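Local structure of alanine glyoxylate transaminase (Thermococcus litoralis, 2ZC0) at residues A[348-351]-A[352-356]. The protein probably transfers the amino group of alanine to glyoxylate, using pyridoxal 5'-phosphate as cofactor, and forms a homodimer. Numbering follows the deposited sequence.
Sequences ISFA and NELME
Four successive i to i+4 backbone bonds tie Ile348–Ala351 to Asn352–Met355 in one helical run, from Asn352 N to Ile348 O (3.2 Å) through to Met355 N and Ala351 O (3.1 Å). The bond from Glu353 N to Ser349 O is the straightest, at 2.8 Å with an N-H...O angle of 169°; Ser349 O also takes a weak second bond from Asn352 N. The Asn352 side chain folds back over the preceding turn: with CG beside its own backbone N (chi1 -74°), ND2 comes 2.8 Å from Ile348 O, but the angle is too poor for a hydrogen bond. On another side of the helix, Phe350 CE2 meets Leu354 CD1 at 4.2 Å, the methyl approaching the ring obliquely. Both side chains also touch Leu397 of helix 389-404, evidence that this apolar i/i+4 pair belongs to a helix-helix interface, while Ala351 and Leu354 rest on Val362. Glu353 places CB 3.7 Å from Ser349 O, and its carboxylate continues to a salt bridge with Arg357. These features are those of a regular, amphipathic alpha-helix, here packed against the C-terminal helix of a PLP-dependent aminotransferase, away from the cofactor pocket.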
ATOM      1  N   ILE A 348      16.143 -24.977 -17.313  1.00 54.50           N
ATOM      2  CA  ILE A 348      16.629 -23.711 -17.838  1.00 56.49           C
ATOM      3  C   ILE A 348      18.023 -23.812 -18.462  1.00 56.68           C
ATOM      4  O   ILE A 348      18.304 -23.141 -19.455  1.00 56.58           O
ATOM      5  CB  ILE A 348      16.606 -22.576 -16.770  1.00 56.67           C
ATOM      6  CG1 ILE A 348      17.891 -22.566 -15.961  1.00 57.37           C
ATOM      7  CG2 ILE A 348      15.407 -22.747 -15.843  1.00 54.58           C
ATOM      8  CD1 ILE A 348      18.011 -21.329 -15.108  1.00 60.40           C
ATOM      9  N   SER A 349      18.892 -24.650 -17.902  1.00 56.89           N
ATOM     10  CA  SER A 349      20.227 -24.815 -18.470  1.00 58.24           C
ATOM     11  C   SER A 349      20.085 -25.575 -19.788  1.00 57.41           C
ATOM     12  O   SER A 349      20.704 -25.226 -20.793  1.00 56.17           O
ATOM     13  CB  SER A 349      21.137 -25.598 -17.517  1.00 59.47           C
ATOM     14  OG  SER A 349      20.714 -26.942 -17.398  1.00 62.27           O
ATOM     15  N   PHE A 350      19.252 -26.609 -19.776  1.00 57.58           N
ATOM     16  CA  PHE A 350      19.013 -27.403 -20.969  1.00 57.69           C
ATOM     17  C   PHE A 350      18.566 -26.502 -22.113  1.00 58.42           C
ATOM     18  O   PHE A 350      18.937 -26.711 -23.266  1.00 58.41           O
ATOM     19  CB  PHE A 350      17.923 -28.437 -20.716  1.00 56.92           C
ATOM     20  CG  PHE A 350      17.646 -29.310 -21.900  1.00 56.44           C
ATOM     21  CD1 PHE A 350      18.438 -30.421 -22.155  1.00 57.22           C
ATOM     22  CD2 PHE A 350      16.622 -28.996 -22.785  1.00 55.60           C
ATOM     23  CE1 PHE A 350      18.217 -31.211 -23.280  1.00 56.97           C
ATOM     24  CE2 PHE A 350      16.391 -29.777 -23.912  1.00 57.77           C
ATOM     25  CZ  PHE A 350      17.192 -30.889 -24.160  1.00 56.77           C
ATOM     26  N   ALA A 351      17.753 -25.503 -21.790  1.00 59.02           N
ATOM     27  CA  ALA A 351      17.267 -24.587 -22.806  1.00 60.13           C
ATOM     28  C   ALA A 351      18.426 -23.759 -23.356  1.00 60.89           C
ATOM     29  O   ALA A 351      18.465 -23.457 -24.546  1.00 60.45           O
ATOM     30  CB  ALA A 351      16.191 -23.683 -22.224  1.00 60.52           C
ATOM     31  N   ASN A 352      19.374 -23.400 -22.494  1.00 62.23           N
ATOM     32  CA  ASN A 352      20.534 -22.619 -22.924  1.00 64.43           C
ATOM     33  C   ASN A 352      21.439 -23.468 -23.806  1.00 65.09           C
ATOM     34  O   ASN A 352      21.882 -23.033 -24.866  1.00 64.30           O
ATOM     35  CB  ASN A 352      21.339 -22.125 -21.717  1.00 64.10           C
ATOM     36  CG  ASN A 352      20.657 -20.985 -20.983  1.00 64.48           C
ATOM     37  OD1 ASN A 352      20.447 -19.909 -21.539  1.00 63.03           O
ATOM     38  ND2 ASN A 352      20.312 -21.218 -19.722  1.00 65.30           N
ATOM     39  N   GLU A 353      21.707 -24.689 -23.361  1.00 67.31           N
ATOM     40  CA  GLU A 353      22.563 -25.592 -24.110  1.00 70.10           C
ATOM     41  C   GLU A 353      21.954 -25.908 -25.470  1.00 70.86           C
ATOM     42  O   GLU A 353      22.674 -26.052 -26.457  1.00 72.18           O
ATOM     43  CB  GLU A 353      22.781 -26.882 -23.323  1.00 71.35           C
ATOM     44  CG  GLU A 353      24.136 -27.527 -23.565  1.00 74.90           C
ATOM     45  CD  GLU A 353      24.378 -28.719 -22.658  1.00 77.33           C
ATOM     46  OE1 GLU A 353      24.102 -28.601 -21.442  1.00 78.88           O
ATOM     47  OE2 GLU A 353      24.849 -29.769 -23.154  1.00 77.45           O
ATOM     48  N   LEU A 354      20.628 -25.999 -25.523  1.00 70.56           N
ATOM     49  CA  LEU A 354      19.932 -26.305 -26.770  1.00 70.91           C
ATOM     50  C   LEU A 354      20.107 -25.142 -27.741  1.00 71.93           C
ATOM     51  O   LEU A 354      20.399 -25.335 -28.924  1.00 71.70           O
ATOM     52  CB  LEU A 354      18.435 -26.522 -26.503  1.00 70.41           C
ATOM     53  CG  LEU A 354      17.613 -27.455 -27.404  1.00 69.10           C
ATOM     54  CD1 LEU A 354      16.133 -27.160 -27.211  1.00 65.84           C
ATOM     55  CD2 LEU A 354      17.990 -27.267 -28.859  1.00 69.53           C
ATOM     56  N   MET A 355      19.927 -23.933 -27.218  1.00 72.64           N
ATOM     57  CA  MET A 355      20.042 -22.716 -28.005  1.00 73.58           C
ATOM     58  C   MET A 355      21.470 -22.502 -28.499  1.00 74.78           C
ATOM     59  O   MET A 355      21.685 -21.967 -29.586  1.00 74.77           O
ATOM     60  CB  MET A 355      19.596 -21.517 -27.164  1.00 73.94           C
ATOM     61  CG  MET A 355      19.335 -20.256 -27.965  1.00 75.69           C
ATOM     62  SD  MET A 355      18.586 -18.930 -26.991  1.00 77.85           S
ATOM     63  CE  MET A 355      19.558 -17.529 -27.519  1.00 76.52           C
ATOM     64  N   GLU A 356      22.440 -22.934 -27.700  1.00 76.15           N
ATOM     65  CA  GLU A 356      23.853 -22.782 -28.039  1.00 76.44           C
ATOM     66  C   GLU A 356      24.397 -23.821 -29.012  1.00 76.31           C
ATOM     67  O   GLU A 356      25.063 -23.477 -29.990  1.00 76.74           O
ATOM     68  CB  GLU A 356      24.701 -22.815 -26.769  1.00 77.16           C
ATOM     69  CG  GLU A 356      24.651 -21.553 -25.938  1.00 78.80           C
ATOM     70  CD  GLU A 356      25.561 -21.636 -24.728  1.00 80.59           C
ATOM     71  OE1 GLU A 356      26.732 -22.049 -24.899  1.00 81.36           O
ATOM     72  OE2 GLU A 356      25.113 -21.288 -23.611  1.00 82.27           O
TER